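Local coordinates for protein 6-phosphogluconate dehydratase (Shewanella oneidensis, PDB 2GP4) that probably catalyses the dehydration of 6-phosphogluconate to 2-keto-3-deoxy-6-phosphogluconate, a step of the Entner-Doudoroff pathway, at residues S344-R355 with V430-K441. Numbering follows the deposited sequence.
Sequences SELSDAVPLLAR and VATPFQNNGGLK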
# COMPACT_ATOMS: atom_id res chain seq x y z
N SER A 344 7.66 6.42 -9.13
CA SER A 344 8.81 5.99 -9.92
C SER A 344 10.03 6.87 -9.65
O SER A 344 11.15 6.37 -9.52
CB SER A 344 8.45 6.00 -11.41
OG SER A 344 9.48 5.49 -12.22
N GLU A 345 9.81 8.18 -9.55
CA GLU A 345 10.90 9.13 -9.32
C GLU A 345 11.37 9.15 -7.86
O GLU A 345 12.55 9.36 -7.59
CB GLU A 345 10.54 10.53 -9.85
CG GLU A 345 10.53 10.57 -11.38
CD GLU A 345 9.82 11.78 -12.00
OE1 GLU A 345 9.51 12.75 -11.28
OE2 GLU A 345 9.60 11.74 -13.23
N LEU A 346 10.45 8.91 -6.93
CA LEU A 346 10.81 8.75 -5.52
C LEU A 346 11.62 7.49 -5.31
O LEU A 346 12.60 7.49 -4.56
CB LEU A 346 9.57 8.73 -4.62
CG LEU A 346 8.92 10.08 -4.36
CD1 LEU A 346 7.58 9.91 -3.68
CD2 LEU A 346 9.83 11.00 -3.54
N SER A 347 11.20 6.41 -5.98
CA SER A 347 11.87 5.11 -5.88
C SER A 347 13.36 5.22 -6.17
O SER A 347 14.18 4.63 -5.47
CB SER A 347 11.21 4.10 -6.82
OG SER A 347 11.89 2.86 -6.82
N ASP A 348 13.70 6.00 -7.20
CA ASP A 348 15.10 6.23 -7.58
C ASP A 348 15.95 6.82 -6.46
O ASP A 348 17.17 6.64 -6.46
CB ASP A 348 15.18 7.13 -8.81
CG ASP A 348 14.74 6.43 -10.08
OD1 ASP A 348 14.62 5.18 -10.09
OD2 ASP A 348 14.51 7.13 -11.08
N ALA A 349 15.31 7.52 -5.53
CA ALA A 349 16.03 8.15 -4.42
C ALA A 349 15.94 7.39 -3.09
O ALA A 349 16.72 7.64 -2.17
CB ALA A 349 15.57 9.59 -4.24
N VAL A 350 14.99 6.46 -2.98
CA VAL A 350 14.75 5.78 -1.70
C VAL A 350 15.42 4.41 -1.67
O VAL A 350 15.05 3.52 -2.44
CB VAL A 350 13.24 5.65 -1.38
CG1 VAL A 350 13.02 4.97 -0.03
CG2 VAL A 350 12.57 7.02 -1.39
N PRO A 351 16.41 4.22 -0.78
CA PRO A 351 17.06 2.91 -0.68
C PRO A 351 16.13 1.85 -0.10
O PRO A 351 15.17 2.18 0.61
CB PRO A 351 18.23 3.17 0.28
CG PRO A 351 17.78 4.32 1.12
CD PRO A 351 16.96 5.19 0.19
N LEU A 352 16.40 0.59 -0.43
CA LEU A 352 15.73 -0.53 0.21
C LEU A 352 16.46 -0.86 1.52
O LEU A 352 17.67 -1.11 1.52
CB LEU A 352 15.69 -1.76 -0.71
CG LEU A 352 15.00 -3.01 -0.16
CD1 LEU A 352 13.48 -2.78 -0.00
CD2 LEU A 352 15.29 -4.23 -1.03
N LEU A 353 15.71 -0.86 2.61
CA LEU A 353 16.26 -0.95 3.96
C LEU A 353 15.79 -2.18 4.74
O LEU A 353 16.37 -2.51 5.78
CB LEU A 353 15.92 0.33 4.73
CG LEU A 353 16.96 1.45 4.89
CD1 LEU A 353 17.92 1.60 3.71
CD2 LEU A 353 16.27 2.79 5.22
N ALA A 354 14.75 -2.86 4.26
CA ALA A 354 14.19 -3.99 5.00
C ALA A 354 13.85 -5.19 4.12
O ALA A 354 13.35 -5.04 3.01
CB ALA A 354 12.96 -3.56 5.79
N ARG A 355 14.14 -6.39 4.65
CA ARG A 355 13.69 -7.65 4.05
C ARG A 355 12.70 -8.34 4.98
O ARG A 355 13.10 -9.02 5.92
CB ARG A 355 14.87 -8.59 3.83
CG ARG A 355 15.56 -8.46 2.50
CD ARG A 355 16.48 -9.65 2.30
NE ARG A 355 17.66 -9.29 1.53
CZ ARG A 355 18.87 -9.83 1.70
NH1 ARG A 355 19.06 -10.75 2.64
NH2 ARG A 355 19.89 -9.44 0.94
N VAL A 430 20.85 3.35 5.75
CA VAL A 430 20.86 3.91 4.40
C VAL A 430 22.26 3.96 3.78
O VAL A 430 22.39 3.92 2.56
CB VAL A 430 20.11 5.28 4.26
CG1 VAL A 430 18.95 5.39 5.24
CG2 VAL A 430 21.05 6.47 4.38
N ALA A 431 23.30 4.05 4.61
CA ALA A 431 24.68 4.10 4.10
C ALA A 431 25.07 2.80 3.39
O ALA A 431 25.78 2.82 2.37
CB ALA A 431 25.66 4.41 5.22
N THR A 432 24.61 1.67 3.93
CA THR A 432 24.87 0.35 3.36
C THR A 432 23.56 -0.43 3.16
O THR A 432 23.29 -1.39 3.87
CB THR A 432 25.85 -0.46 4.24
OG1 THR A 432 25.22 -0.78 5.49
CG2 THR A 432 27.12 0.34 4.52
N PRO A 433 22.75 -0.03 2.16
CA PRO A 433 21.42 -0.63 2.02
C PRO A 433 21.42 -1.95 1.25
O PRO A 433 22.42 -2.31 0.63
CB PRO A 433 20.67 0.44 1.22
CG PRO A 433 21.73 1.03 0.33
CD PRO A 433 23.02 0.96 1.10
N PHE A 434 20.30 -2.68 1.28
CA PHE A 434 20.14 -3.85 0.41
C PHE A 434 20.22 -3.44 -1.07
O PHE A 434 20.85 -4.13 -1.88
CB PHE A 434 18.84 -4.59 0.69
CG PHE A 434 18.78 -5.22 2.06
CD1 PHE A 434 19.62 -6.28 2.39
CD2 PHE A 434 17.89 -4.75 3.01
CE1 PHE A 434 19.58 -6.85 3.65
CE2 PHE A 434 17.83 -5.32 4.28
CZ PHE A 434 18.67 -6.37 4.60
N GLN A 435 19.57 -2.32 -1.40
CA GLN A 435 19.64 -1.70 -2.72
C GLN A 435 19.50 -0.20 -2.54
O GLN A 435 18.79 0.25 -1.63
CB GLN A 435 18.52 -2.21 -3.62
CG GLN A 435 18.70 -3.65 -4.10
CD GLN A 435 17.50 -4.18 -4.82
OE1 GLN A 435 16.71 -3.43 -5.40
NE2 GLN A 435 17.34 -5.49 -4.81
N ASN A 436 20.16 0.59 -3.39
CA ASN A 436 20.11 2.04 -3.24
C ASN A 436 18.87 2.72 -3.84
O ASN A 436 18.86 3.94 -4.06
CB ASN A 436 21.40 2.70 -3.76
CG ASN A 436 21.49 2.70 -5.27
OD1 ASN A 436 20.69 2.07 -5.96
ND2 ASN A 436 22.49 3.41 -5.79
N ASN A 437 17.83 1.92 -4.10
CA ASN A 437 16.58 2.39 -4.70
C ASN A 437 15.41 1.45 -4.36
O ASN A 437 15.64 0.32 -3.91
CB ASN A 437 16.74 2.53 -6.21
CG ASN A 437 17.14 1.23 -6.86
OD1 ASN A 437 16.30 0.39 -7.18
ND2 ASN A 437 18.45 1.03 -7.04
N GLY A 438 14.18 1.91 -4.58
CA GLY A 438 12.99 1.15 -4.23
C GLY A 438 12.48 0.16 -5.27
O GLY A 438 11.54 -0.59 -5.02
N GLY A 439 13.09 0.16 -6.46
CA GLY A 439 12.73 -0.79 -7.51
C GLY A 439 11.34 -0.65 -8.12
O GLY A 439 10.89 -1.56 -8.83
N LEU A 440 10.65 0.46 -7.86
CA LEU A 440 9.33 0.69 -8.44
C LEU A 440 9.42 1.62 -9.65
O LEU A 440 9.67 2.82 -9.49
CB LEU A 440 8.38 1.31 -7.41
CG LEU A 440 6.93 0.83 -7.25
CD1 LEU A 440 6.11 1.94 -6.60
CD2 LEU A 440 6.27 0.37 -8.54
N LYS A 441 9.24 1.08 -10.85
CA LYS A 441 9.35 1.88 -12.07
C LYS A 441 8.06 2.00 -12.88
O LYS A 441 7.26 1.06 -12.96
CB LYS A 441 10.47 1.35 -12.98
CG LYS A 441 11.90 1.44 -12.40
CD LYS A 441 12.19 2.76 -11.68
CE LYS A 441 12.34 3.93 -12.64
NZ LYS A 441 12.50 5.20 -11.91
O HOH W 1 19.44 6.51 -5.02
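Lys441 reaches back to Ser344 and Asp348 near the C-terminal end of helix 340-347, an instructive case of one ammonium group gathering several oxygens. Its CB starts away from the helix, but bends at chi2 (-42°) and chi3 (-73°) fold the chain back. CD then passes Asp348 OD1 at 3.8 Å, CE lies against Ser344 OG, and NZ ends among the acceptors. NZ meets Asp348 OD1 at 2.8 Å in a salt bridge, on the syn side but tilted out of the carboxylate plane, with a weaker bond to OD2, and also bonds to Ser344 OG and, from above the carbonyl plane, to Ser344 O. Replacing Lys441 with alanine would probably leave the Asp348 carboxylate without this cationic mate and both Ser344 oxygens without this donor. Ser347 continues the join: its OG accepts from Leu440 N at 2.9 Å, while its O accepts Gly438 N across the contact and Val350 N of its own segment, from opposite faces of the carbonyl plane. Farther along, Leu352 N bonds to Gln435 O at 2.7 Å. Arg355 CG sits over the Phe434 ring centre at 4.2 Å, a CH-pi contact, and the guanidinium runs on past the ring's rim, Phe434 CE1 above its centre and the planes 34° apart. Leu353 CD2 packs on Val430 CG1, beside helix 372-383. The contact thus ties helix 340-347, backed by helices 23-51 and 304-316, to outermost strand 440-445 of the mixed sheet, where Lys441 pairs with Ile452.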